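Inorganic pyrophosphatase (Shewanella sp. AS-11, PDB 6LL8) probably hydrolyses inorganic diphosphate to two phosphate ions, using divalent metal ions such as manganese or magnesium. Local coordinates at residues 4-8 against 59-64; 92-96 against 114-120; 272-277 against 301-306; 210-214 against 246-250. One frame throughout, in Å; residues are numbered along the deposited sequence.

Interaction 1 (4-8 against 59-64)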
loop_
_atom_site.group_PDB
_atom_site.type_symbol
_atom_site.label_atom_id
_atom_site.label_comp_id
_atom_site.label_asym_id
_atom_site.label_seq_id
_atom_site.Cartn_x
_atom_site.Cartn_y
_atom_site.Cartn_z
ATOM N N MET A 4 10.880 -1.278 20.107
ATOM C CA MET A 4 9.997 -1.930 19.129
ATOM C C MET A 4 10.421 -1.503 17.730
ATOM O O MET A 4 10.987 -0.414 17.547
ATOM C CB MET A 4 8.532 -1.571 19.378
ATOM C CG MET A 4 8.148 -0.151 18.979
ATOM S SD MET A 4 6.462 0.290 19.368
ATOM C CE MET A 4 6.674 0.795 21.079
ATOM N N TYR A 5 10.093 -2.327 16.761
ATOM C CA TYR A 5 10.239 -1.966 15.345
ATOM C C TYR A 5 8.873 -1.675 14.780
ATOM O O TYR A 5 7.939 -2.458 14.947
ATOM C CB TYR A 5 10.931 -3.084 14.574
ATOM C CG TYR A 5 12.385 -3.197 14.912
ATOM C CD1 TYR A 5 13.321 -2.446 14.241
ATOM C CD2 TYR A 5 12.825 -4.070 15.880
ATOM C CE1 TYR A 5 14.663 -2.521 14.548
ATOM C CE2 TYR A 5 14.168 -4.161 16.190
ATOM C CZ TYR A 5 15.089 -3.391 15.523
ATOM O OH TYR A 5 16.415 -3.496 15.816
ATOM N N VAL A 6 8.782 -0.572 14.062
ATOM C CA VAL A 6 7.554 -0.129 13.391
ATOM C C VAL A 6 7.725 -0.392 11.911
ATOM O O VAL A 6 8.670 0.159 11.318
ATOM C CB VAL A 6 7.273 1.353 13.680
ATOM C CG1 VAL A 6 5.916 1.715 13.099
ATOM C CG2 VAL A 6 7.335 1.659 15.168
ATOM N N VAL A 7 6.909 -1.257 11.326
ATOM C CA VAL A 7 7.206 -1.730 9.959
ATOM C C VAL A 7 5.907 -2.031 9.215
ATOM O O VAL A 7 4.986 -2.679 9.726
ATOM C CB VAL A 7 8.179 -2.897 9.984
ATOM C CG1 VAL A 7 7.622 -4.072 10.701
ATOM C CG2 VAL A 7 8.613 -3.295 8.594
ATOM N N GLY A 8 5.894 -1.568 7.981
ATOM C CA GLY A 8 4.776 -1.781 7.066
ATOM C C GLY A 8 4.939 -3.008 6.209
ATOM O O GLY A 8 5.715 -3.907 6.498
ATOM N N GLU A 59 15.592 1.897 8.464
ATOM C CA GLU A 59 16.443 0.693 8.487
ATOM C C GLU A 59 15.804 -0.438 7.694
ATOM O O GLU A 59 14.659 -0.825 7.951
ATOM C CB GLU A 59 16.605 0.286 9.953
ATOM C CG GLU A 59 17.464 -0.966 10.113
ATOM C CD GLU A 59 17.635 -1.424 11.549
ATOM O OE1 GLU A 59 17.466 -0.615 12.463
ATOM O OE2 GLU A 59 18.002 -2.602 11.699
ATOM N N TYR A 60 16.578 -1.033 6.815
ATOM C CA TYR A 60 16.154 -2.245 6.089
ATOM C C TYR A 60 16.399 -3.445 6.988
ATOM O O TYR A 60 17.538 -3.690 7.396
ATOM C CB TYR A 60 16.940 -2.439 4.798
ATOM C CG TYR A 60 16.705 -3.758 4.113
ATOM C CD1 TYR A 60 15.525 -3.993 3.431
ATOM C CD2 TYR A 60 17.678 -4.743 4.081
ATOM C CE1 TYR A 60 15.298 -5.187 2.774
ATOM C CE2 TYR A 60 17.473 -5.938 3.417
ATOM C CZ TYR A 60 16.274 -6.161 2.767
ATOM O OH TYR A 60 16.062 -7.329 2.098
ATOM N N LYS A 61 15.352 -4.156 7.330
ATOM C CA LYS A 61 15.425 -5.244 8.302
ATOM C C LYS A 61 14.382 -6.271 7.933
ATOM O O LYS A 61 13.226 -5.899 7.709
ATOM C CB LYS A 61 15.207 -4.723 9.717
ATOM C CG LYS A 61 15.251 -5.789 10.791
ATOM C CD LYS A 61 15.235 -5.225 12.174
ATOM C CE LYS A 61 15.207 -6.267 13.272
ATOM N NZ LYS A 61 16.355 -7.188 13.202
ATOM N N THR A 62 14.783 -7.534 7.831
ATOM C CA THR A 62 13.862 -8.597 7.375
ATOM C C THR A 62 13.574 -9.636 8.462
ATOM O O THR A 62 12.556 -10.346 8.306
ATOM C CB THR A 62 14.341 -9.214 6.075
ATOM O OG1 THR A 62 15.658 -9.699 6.245
ATOM C CG2 THR A 62 14.293 -8.209 4.955
ATOM N N SER A 63 14.395 -9.770 9.479
ATOM C CA SER A 63 14.136 -10.763 10.543
ATOM C C SER A 63 13.806 -10.047 11.841
ATOM O O SER A 63 14.519 -9.131 12.278
ATOM C CB SER A 63 15.235 -11.729 10.707
ATOM O OG SER A 63 15.118 -12.362 11.965
ATOM N N TYR A 64 12.715 -10.487 12.419
ATOM C CA TYR A 64 12.160 -9.842 13.621
ATOM C C TYR A 64 11.888 -10.846 14.732
ATOM O O TYR A 64 11.316 -10.469 15.757
ATOM C CB TYR A 64 10.855 -9.103 13.293
ATOM C CG TYR A 64 11.093 -7.942 12.376
ATOM C CD1 TYR A 64 11.232 -8.151 11.025
ATOM C CD2 TYR A 64 11.215 -6.644 12.849
ATOM C CE1 TYR A 64 11.471 -7.114 10.160
ATOM C CE2 TYR A 64 11.444 -5.589 11.984
ATOM C CZ TYR A 64 11.555 -5.816 10.632
ATOM O OH TYR A 64 11.798 -4.780 9.774
HETATM O O HOH W 1 17.461 -6.035 16.223
#
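Tyr5 and Tyr64 form an offset edge-to-face pair, the edge of Tyr64 turned toward the face of Tyr5 with the planes 83° apart. The closest approach, 3.6 Å, is between Tyr64 CE2 and Tyr5 CB, which sits at the Tyr64 edge. Over one face of the Tyr5 ring lies the aliphatic end of Lys61, whose CE is 3.8 Å from the ring centroid in a CH-pi contact. The lysine chain runs extended until chi4, where a turn of 58° carries NZ to Ser63 O, 2.8 Å away; the cation-pi attraction to Tyr5 is at most weak. In the parallel sheet of the DHH domain, strand 34-38 lies between strands 4-7 and 59-60, so side chains rather than a backbone ladder bridge this gap. Tyrosine suits position 5 because its ring offers a broad apolar surface while OH reaches a water at 2.8 Å. A serine here would probably leave the Lys61 methylenes and the Tyr64 edge without the surface they pack on. Buried Tyr64 uses its hydroxyl too: OH donates to Lys61 O at 2.7 Å, from above the carbonyl plane. Branched Val7 fills in beside it, with CG2 3.7 Å from Tyr64 OH.

Interaction 2 (92-96 against 114-120). Unlike the reference sequence in segment 114-120: Ser117 (reference Arg). With MG (magnesium ion), chain D; 2PN (imidodiphosphoric acid), chain I.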
loop_
_atom_site.group_PDB
_atom_site.type_symbol
_atom_site.label_atom_id
_atom_site.label_comp_id
_atom_site.label_asym_id
_atom_site.label_seq_id
_atom_site.Cartn_x
_atom_site.Cartn_y
_atom_site.Cartn_z
ATOM N N ILE A 92 -1.068 -2.863 15.715
ATOM C CA ILE A 92 -1.373 -2.754 14.279
ATOM C C ILE A 92 -2.053 -1.410 14.097
ATOM O O ILE A 92 -3.054 -1.141 14.789
ATOM C CB ILE A 92 -2.278 -3.870 13.761
ATOM C CG1 ILE A 92 -1.655 -5.250 14.044
ATOM C CG2 ILE A 92 -2.568 -3.680 12.282
ATOM C CD1 ILE A 92 -2.575 -6.404 13.718
ATOM N N VAL A 93 -1.587 -0.613 13.156
ATOM C CA VAL A 93 -2.308 0.593 12.688
ATOM C C VAL A 93 -2.544 0.399 11.206
ATOM O O VAL A 93 -1.593 0.157 10.451
ATOM C CB VAL A 93 -1.568 1.896 13.030
ATOM C CG1 VAL A 93 -0.144 1.961 12.505
ATOM C CG2 VAL A 93 -2.387 3.076 12.556
ATOM N N ASP A 94 -3.806 0.475 10.771
ATOM C CA ASP A 94 -4.113 0.035 9.399
ATOM C C ASP A 94 -5.474 0.527 8.976
ATOM O O ASP A 94 -6.248 1.074 9.764
ATOM C CB ASP A 94 -4.012 -1.491 9.311
ATOM C CG ASP A 94 -4.046 -2.052 7.906
ATOM O OD1 ASP A 94 -3.669 -1.296 6.958
ATOM O OD2 ASP A 94 -4.419 -3.221 7.751
ATOM N N HIS A 95 -5.791 0.249 7.716
ATOM C CA HIS A 95 -7.051 0.608 7.038
ATOM C C HIS A 95 -7.446 -0.462 6.013
ATOM O O HIS A 95 -8.167 -0.162 5.074
ATOM C CB HIS A 95 -6.944 2.000 6.423
ATOM C CG HIS A 95 -5.931 2.173 5.327
ATOM N ND1 HIS A 95 -6.227 2.921 4.215
ATOM C CD2 HIS A 95 -4.637 1.795 5.184
ATOM C CE1 HIS A 95 -5.131 2.968 3.450
ATOM N NE2 HIS A 95 -4.139 2.301 3.997
ATOM N N HIS A 96 -6.968 -1.690 6.198
ATOM C CA HIS A 96 -7.323 -2.845 5.358
ATOM C C HIS A 96 -8.310 -3.760 6.067
ATOM O O HIS A 96 -8.556 -3.616 7.278
ATOM C CB HIS A 96 -6.071 -3.653 4.972
ATOM C CG HIS A 96 -5.188 -2.947 4.000
ATOM N ND1 HIS A 96 -4.217 -2.020 4.389
ATOM C CD2 HIS A 96 -5.106 -3.018 2.643
ATOM C CE1 HIS A 96 -3.617 -1.558 3.291
ATOM N NE2 HIS A 96 -4.125 -2.161 2.215
ATOM N N VAL A 114 -10.555 4.032 6.556
ATOM C CA VAL A 114 -10.278 5.348 5.993
ATOM C C VAL A 114 -9.328 5.199 4.819
ATOM O O VAL A 114 -8.881 4.110 4.432
ATOM C CB VAL A 114 -9.774 6.316 7.065
ATOM C CG1 VAL A 114 -10.873 6.552 8.108
ATOM C CG2 VAL A 114 -8.455 5.845 7.690
ATOM N N GLY A 115 -8.983 6.329 4.237
ATOM C CA GLY A 115 -8.150 6.346 3.030
ATOM C C GLY A 115 -6.689 6.053 3.212
ATOM O O GLY A 115 -6.061 5.702 2.229
ATOM N N CYS A 116 -6.134 6.186 4.407
ATOM C CA CYS A 116 -4.678 6.069 4.573
ATOM C C CYS A 116 -4.334 5.687 6.008
ATOM O O CYS A 116 -4.936 6.247 6.937
ATOM C CB CYS A 116 -4.032 7.372 4.165
ATOM S SG CYS A 116 -2.234 7.328 4.200
ATOM N N SER A 117 -3.337 4.826 6.200
ATOM C CA SER A 117 -2.895 4.524 7.566
ATOM C C SER A 117 -2.433 5.788 8.266
ATOM O O SER A 117 -2.601 5.921 9.491
ATOM C CB SER A 117 -1.760 3.523 7.584
ATOM O OG SER A 117 -2.096 2.278 7.021
ATOM N N ASN A 118 -1.817 6.712 7.554
ATOM C CA ASN A 118 -1.296 7.949 8.170
ATOM C C ASN A 118 -2.424 8.836 8.671
ATOM O O ASN A 118 -2.154 9.640 9.579
ATOM C CB ASN A 118 -0.326 8.691 7.247
ATOM C CG ASN A 118 1.087 8.158 7.328
ATOM O OD1 ASN A 118 1.836 8.610 8.203
ATOM N ND2 ASN A 118 1.439 7.156 6.528
ATOM N N THR A 119 -3.636 8.704 8.149
ATOM C CA THR A 119 -4.806 9.412 8.735
ATOM C C THR A 119 -5.021 8.905 10.155
ATOM O O THR A 119 -5.311 9.697 11.085
ATOM C CB THR A 119 -6.019 9.250 7.843
ATOM O OG1 THR A 119 -5.674 9.827 6.584
ATOM C CG2 THR A 119 -7.262 9.889 8.409
ATOM N N VAL A 120 -4.924 7.596 10.338
ATOM C CA VAL A 120 -5.089 6.990 11.678
ATOM C C VAL A 120 -3.900 7.383 12.563
ATOM O O VAL A 120 -4.077 7.687 13.746
ATOM C CB VAL A 120 -5.242 5.473 11.574
ATOM C CG1 VAL A 120 -5.582 4.910 12.956
ATOM C CG2 VAL A 120 -6.303 5.078 10.569
HETATM MG MG MG D . -2.163 2.356 2.928
HETATM P P1 2PN I . -2.459 0.456 0.401
HETATM O O1 2PN I . -1.268 -0.335 0.935
HETATM O O2 2PN I . -2.089 1.326 -0.771
HETATM O O3 2PN I . -3.134 1.237 1.513
HETATM N N1 2PN I . -3.558 -0.649 -0.125
HETATM P P2 2PN I . -4.125 -1.118 -1.602
HETATM O O4 2PN I . -3.972 -2.636 -1.602
HETATM O O5 2PN I . -3.258 -0.483 -2.668
HETATM O O6 2PN I . -5.572 -0.695 -1.692
HETATM O O HOH W 2 -10.136 1.589 4.293
#
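The imidazole of His95 carries Cys116 CA and Ser117 N over one face, near the rim, and Val114 O at its edge, close to the ring plane; His96 meets both Asp94 and the imidodiphosphate at its edge. Asp94, His95 and His96 are the Asp-His-His signature that names the DHH family, set where strand 88-94 ends, and the residues opposite lead into helix 117-128. A ring with two nitrogens on different sides suits position 95. His95 ND1 donates to Val114 O at 2.9 Å, from above the carbonyl plane, which fixes the ring's rotation, and His95 NE2 binds a magnesium ion at 2.2 Å. With chi1 at 64°, CG stands between the backbone N and the carbonyl carbon, putting the ring across the chain entering the helix. Asp15, Asp73 and Asp147 share the same ion, as does 2PN O3. Asp94 acts from the second shell: its OD1 takes a nearly straight bond from His96 ND1 on the syn lone pair and another, from above the carboxylate plane, from His95 N. His96 NE2 then accepts from N1 of the imidodiphosphate at 2.8 Å. Ser117 OG, hydrogen-bonded to Asp73, lies 3.2 Å from His95 CD2. Behind the site, Val93 CG2 packs on Val120 CG1 at 3.7 Å. A single water donates to both His95 O and Val114 O, 2.7 Å from the first.

Interaction 3 (272-277 against 301-306)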
loop_
_atom_site.group_PDB
_atom_site.type_symbol
_atom_site.label_atom_id
_atom_site.label_comp_id
_atom_site.label_asym_id
_atom_site.label_seq_id
_atom_site.Cartn_x
_atom_site.Cartn_y
_atom_site.Cartn_z
ATOM N N LEU A 272 -12.491 -16.236 -13.573
ATOM C CA LEU A 272 -12.226 -15.495 -12.312
ATOM C C LEU A 272 -12.949 -14.153 -12.311
ATOM O O LEU A 272 -13.646 -13.862 -11.320
ATOM C CB LEU A 272 -10.721 -15.268 -12.182
ATOM C CG LEU A 272 -10.308 -14.670 -10.839
ATOM C CD1 LEU A 272 -10.422 -15.680 -9.727
ATOM C CD2 LEU A 272 -8.895 -14.117 -10.892
ATOM N N THR A 273 -12.741 -13.293 -13.304
ATOM C CA THR A 273 -13.295 -11.918 -13.236
ATOM C C THR A 273 -14.785 -11.910 -13.566
ATOM O O THR A 273 -15.505 -11.061 -13.029
ATOM C CB THR A 273 -12.500 -10.912 -14.069
ATOM O OG1 THR A 273 -12.562 -11.249 -15.446
ATOM C CG2 THR A 273 -11.046 -10.840 -13.659
ATOM N N GLU A 274 -15.250 -12.846 -14.380
ATOM C CA GLU A 274 -16.705 -13.019 -14.579
ATOM C C GLU A 274 -17.365 -13.267 -13.217
ATOM O O GLU A 274 -18.345 -12.590 -12.894
ATOM C CB GLU A 274 -16.948 -14.157 -15.578
ATOM C CG GLU A 274 -18.414 -14.410 -15.905
ATOM C CD GLU A 274 -18.665 -15.142 -17.218
ATOM O OE1 GLU A 274 -17.815 -15.963 -17.633
ATOM O OE2 GLU A 274 -19.710 -14.883 -17.830
ATOM N N ARG A 275 -16.824 -14.204 -12.446
ATOM C CA ARG A 275 -17.421 -14.601 -11.145
ATOM C C ARG A 275 -17.260 -13.463 -10.130
ATOM O O ARG A 275 -18.235 -13.162 -9.393
ATOM C CB ARG A 275 -16.813 -15.905 -10.622
ATOM C CG ARG A 275 -17.266 -17.153 -11.373
ATOM C CD ARG A 275 -16.804 -18.415 -10.665
ATOM N NE ARG A 275 -15.351 -18.463 -10.695
ATOM C CZ ARG A 275 -14.525 -18.327 -9.649
ATOM N NH1 ARG A 275 -14.973 -18.152 -8.418
ATOM N NH2 ARG A 275 -13.228 -18.375 -9.843
ATOM N N ALA A 276 -16.082 -12.864 -10.040
ATOM C CA ALA A 276 -15.831 -11.861 -8.987
ATOM C C ALA A 276 -16.551 -10.546 -9.283
ATOM O O ALA A 276 -17.071 -9.958 -8.333
ATOM C CB ALA A 276 -14.352 -11.646 -8.806
ATOM N N TYR A 277 -16.540 -10.062 -10.524
ATOM C CA TYR A 277 -16.926 -8.676 -10.884
ATOM C C TYR A 277 -18.089 -8.637 -11.869
ATOM O O TYR A 277 -18.546 -7.529 -12.189
ATOM C CB TYR A 277 -15.731 -7.910 -11.465
ATOM C CG TYR A 277 -14.495 -7.988 -10.600
ATOM C CD1 TYR A 277 -14.503 -7.529 -9.299
ATOM C CD2 TYR A 277 -13.321 -8.533 -11.087
ATOM C CE1 TYR A 277 -13.367 -7.594 -8.509
ATOM C CE2 TYR A 277 -12.183 -8.615 -10.307
ATOM C CZ TYR A 277 -12.206 -8.151 -9.008
ATOM O OH TYR A 277 -11.066 -8.265 -8.267
ATOM N N ALA A 301 -14.385 -8.600 -3.504
ATOM C CA ALA A 301 -15.184 -9.479 -4.379
ATOM C C ALA A 301 -14.383 -10.727 -4.718
ATOM O O ALA A 301 -14.970 -11.782 -4.888
ATOM C CB ALA A 301 -15.624 -8.760 -5.630
ATOM N N LEU A 302 -13.071 -10.597 -4.878
ATOM C CA LEU A 302 -12.234 -11.788 -5.166
ATOM C C LEU A 302 -12.241 -12.716 -3.961
ATOM O O LEU A 302 -12.404 -13.935 -4.119
ATOM C CB LEU A 302 -10.781 -11.444 -5.455
ATOM C CG LEU A 302 -10.457 -10.895 -6.824
ATOM C CD1 LEU A 302 -9.029 -10.407 -6.815
ATOM C CD2 LEU A 302 -10.639 -11.941 -7.908
ATOM N N GLN A 303 -12.022 -12.155 -2.776
ATOM C CA GLN A 303 -11.920 -12.987 -1.557
ATOM C C GLN A 303 -13.257 -13.696 -1.366
ATOM O O GLN A 303 -13.283 -14.901 -1.071
ATOM C CB GLN A 303 -11.468 -12.152 -0.353
ATOM C CG GLN A 303 -11.284 -13.033 0.866
ATOM C CD GLN A 303 -10.318 -12.414 1.814
ATOM O OE1 GLN A 303 -9.222 -12.020 1.388
ATOM N NE2 GLN A 303 -10.758 -12.343 3.078
ATOM N N ASP A 304 -14.351 -12.992 -1.554
ATOM C CA ASP A 304 -15.673 -13.606 -1.354
ATOM C C ASP A 304 -15.865 -14.727 -2.383
ATOM O O ASP A 304 -16.451 -15.770 -1.998
ATOM C CB ASP A 304 -16.765 -12.552 -1.399
ATOM C CG ASP A 304 -16.830 -11.620 -0.210
ATOM O OD1 ASP A 304 -16.211 -11.928 0.865
ATOM O OD2 ASP A 304 -17.464 -10.571 -0.387
ATOM N N ALA A 305 -15.375 -14.560 -3.620
ATOM C CA ALA A 305 -15.530 -15.567 -4.695
ATOM C C ALA A 305 -14.748 -16.838 -4.370
ATOM O O ALA A 305 -15.200 -17.923 -4.743
ATOM C CB ALA A 305 -15.100 -15.086 -6.055
ATOM N N PHE A 306 -13.588 -16.712 -3.755
ATOM C CA PHE A 306 -12.791 -17.875 -3.325
ATOM C C PHE A 306 -13.401 -18.536 -2.082
ATOM O O PHE A 306 -13.098 -19.708 -1.888
ATOM C CB PHE A 306 -11.357 -17.452 -3.030
ATOM C CG PHE A 306 -10.474 -17.324 -4.239
ATOM C CD1 PHE A 306 -9.910 -18.452 -4.813
ATOM C CD2 PHE A 306 -10.161 -16.098 -4.785
ATOM C CE1 PHE A 306 -9.067 -18.338 -5.903
ATOM C CE2 PHE A 306 -9.306 -15.994 -5.866
ATOM C CZ PHE A 306 -8.775 -17.116 -6.438
#
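The hydroxyl of Tyr277 hydrogen-bonds to Val298 O in helix 294-307 and comes to rest against the side chain of Leu302, one turn further along that helix. This is near-perpendicular helix packing within the DHHA2 domain: the axes of the two short segments cross at 103° and come within 8.7 Å. Small residues make the crossing possible. Ala276 and Ala301 bring their CA atoms to 5.2 Å, and Ala301 CB sits 3.3 Å from Ala276 O, a close backbone approach that the small methyls allow. Ala305 adds a third methyl to the same interface. Chi1 of -51° sets the Tyr277 ring beside its own backbone N, and Tyr277 CE1 lies 3.8 Å from Ala301 CB. A valine in place of Tyr277 would probably leave Val298 O without this donor and open a gap beside Leu302. Arg275 lies at the margin, its NE in a salt bridge with Asp271, while NH1 passes Ala305 without bonding to it. Deeper in, Leu272 and Leu302 cross at about a right angle and both touch strand 248-255, so branched aliphatic chains seal the helices onto the sheet. Leu272 CD1 ends 3.9 Å from Phe306 CZ.

Interaction 4 (210-214 against 246-250)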
loop_
_atom_site.group_PDB
_atom_site.type_symbol
_atom_site.label_atom_id
_atom_site.label_comp_id
_atom_site.label_asym_id
_atom_site.label_seq_id
_atom_site.Cartn_x
_atom_site.Cartn_y
_atom_site.Cartn_z
ATOM N N GLY A 210 -6.923 -20.358 1.101
ATOM C CA GLY A 210 -5.832 -21.290 0.784
ATOM C C GLY A 210 -5.351 -21.209 -0.650
ATOM O O GLY A 210 -4.517 -22.002 -1.014
ATOM N N ASN A 211 -5.795 -20.220 -1.401
ATOM C CA ASN A 211 -5.316 -19.953 -2.777
ATOM C C ASN A 211 -4.422 -18.718 -2.750
ATOM O O ASN A 211 -4.872 -17.650 -2.239
ATOM C CB ASN A 211 -6.503 -19.748 -3.704
ATOM C CG ASN A 211 -7.406 -20.955 -3.720
ATOM O OD1 ASN A 211 -7.125 -21.894 -4.427
ATOM N ND2 ASN A 211 -8.460 -20.909 -2.932
ATOM N N LEU A 212 -3.220 -18.839 -3.288
ATOM C CA LEU A 212 -2.266 -17.727 -3.265
ATOM C C LEU A 212 -2.544 -16.858 -4.494
ATOM O O LEU A 212 -2.399 -17.337 -5.635
ATOM C CB LEU A 212 -0.830 -18.244 -3.185
ATOM C CG LEU A 212 0.219 -17.151 -3.028
ATOM C CD1 LEU A 212 0.018 -16.364 -1.744
ATOM C CD2 LEU A 212 1.619 -17.718 -3.077
ATOM N N VAL A 213 -2.954 -15.615 -4.273
ATOM C CA VAL A 213 -3.303 -14.662 -5.342
ATOM C C VAL A 213 -2.359 -13.461 -5.247
ATOM O O VAL A 213 -2.333 -12.769 -4.223
ATOM C CB VAL A 213 -4.765 -14.228 -5.175
ATOM C CG1 VAL A 213 -5.121 -13.149 -6.171
ATOM C CG2 VAL A 213 -5.687 -15.422 -5.265
ATOM N N GLY A 214 -1.602 -13.206 -6.293
ATOM C CA GLY A 214 -0.765 -12.026 -6.364
ATOM C C GLY A 214 -1.450 -10.925 -7.130
ATOM O O GLY A 214 -2.013 -11.192 -8.196
ATOM N N ARG A 246 1.422 -19.786 -7.622
ATOM C CA ARG A 246 0.216 -19.000 -7.312
ATOM C C ARG A 246 -0.984 -19.516 -8.091
ATOM O O ARG A 246 -0.853 -19.997 -9.249
ATOM C CB ARG A 246 0.461 -17.532 -7.649
ATOM C CG ARG A 246 1.522 -16.866 -6.787
ATOM C CD ARG A 246 1.745 -15.406 -7.162
ATOM N NE ARG A 246 2.611 -14.738 -6.211
ATOM C CZ ARG A 246 3.934 -14.777 -6.230
ATOM N NH1 ARG A 246 4.602 -15.377 -7.197
ATOM N NH2 ARG A 246 4.612 -14.254 -5.236
ATOM N N HIS A 247 -2.166 -19.406 -7.513
ATOM C CA HIS A 247 -3.435 -19.665 -8.215
ATOM C C HIS A 247 -3.619 -18.634 -9.320
ATOM O O HIS A 247 -4.069 -18.975 -10.424
ATOM C CB HIS A 247 -4.578 -19.677 -7.200
ATOM C CG HIS A 247 -5.916 -19.867 -7.819
ATOM N ND1 HIS A 247 -6.554 -18.870 -8.509
ATOM C CD2 HIS A 247 -6.710 -20.969 -7.892
ATOM C CE1 HIS A 247 -7.699 -19.353 -8.981
ATOM N NE2 HIS A 247 -7.825 -20.648 -8.581
ATOM N N SER A 248 -3.376 -17.367 -9.008
ATOM C CA SER A 248 -3.653 -16.253 -9.920
ATOM C C SER A 248 -2.593 -15.172 -9.734
ATOM O O SER A 248 -2.142 -14.946 -8.602
ATOM C CB SER A 248 -5.004 -15.645 -9.651
ATOM O OG SER A 248 -6.079 -16.554 -9.818
ATOM N N VAL A 249 -2.303 -14.469 -10.818
ATOM C CA VAL A 249 -1.593 -13.171 -10.769
ATOM C C VAL A 249 -2.397 -12.175 -11.566
ATOM O O VAL A 249 -2.744 -12.452 -12.720
ATOM C CB VAL A 249 -0.127 -13.224 -11.224
ATOM C CG1 VAL A 249 0.474 -11.832 -11.185
ATOM C CG2 VAL A 249 0.709 -14.188 -10.393
ATOM N N LEU A 250 -2.693 -11.046 -10.935
ATOM C CA LEU A 250 -3.466 -9.949 -11.538
ATOM C C LEU A 250 -2.585 -8.718 -11.520
ATOM O O LEU A 250 -1.890 -8.471 -10.530
ATOM C CB LEU A 250 -4.733 -9.682 -10.709
ATOM C CG LEU A 250 -5.535 -10.911 -10.296
ATOM C CD1 LEU A 250 -6.721 -10.448 -9.459
ATOM C CD2 LEU A 250 -5.936 -11.784 -11.474
#
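Three backbone hydrogen bonds join strand 211-214 to 246-250. Gly214 N donates to Ser248 O at 2.9 Å and Leu250 N to Gly214 O at 2.8 Å, both with angles of 164°. His247 N reaches Leu212 O at 2.8 Å in the carbonyl plane, though with a more bent angle of 133°. This is the parallel pairing of a beta-alpha-beta unit, helix 230-243 connecting the two strands, whose short segments here run 19° from parallel. Val249 CA also approaches Gly214 O at 3.3 Å in a CA-H...O contact. Glycine suits position 214 because a CB there would come very near Arg246 NE, which is in a salt bridge with Asp205. The arginine's extended chain lies against Leu212, with Arg246 CG 3.8 Å from Leu212 CD2, so its methylenes pack on the leucine while polar partners hold the guanidinium. Asn211 and His247 stand side by side, amide and imidazole planes well turned from each other, with Asn211 OD1 3.6 Å from His247 CD2 and Asn211 ND2 hydrogen-bonded to Met208 O. The imidazole is steadied by a 2.7 Å hydrogen bond between His247 ND1 and Ser248 OG, which also bonds to Ser267. The hydrogen bonds across the contact are thus all main-chain, with side-chain packing added at its start, which leaves Val249 to face helix 230-243 and Val213, on the other side of the sheet, to meet Phe306 of helix 294-307.

Overall arrangement
Interactions 1 and 2 reach the same parallel sheet of the DHH domain, while 3 and 4 belong to the DHHA2 domain. Every touching residue of interaction 2 is buried, and metal and ligand chemistry governs it; interaction 1, partly buried, links strands that are not sheet neighbours through aromatic and lysine packing. Interaction 4 is a backbone ladder inside the mixed sheet, and interaction 3 is apolar helix packing laid upon it. These two touch: Leu302 CD1 lies 3.5 Å from Leu250 CD1, and the Phe306 ring meets His247 edge-to-face. Interactions 2 and 3 do not touch, their nearest atoms about 9 Å apart. Lys204, Arg294 and Lys295 bring the DHHA2 side to the imidodiphosphate bound at interaction 2.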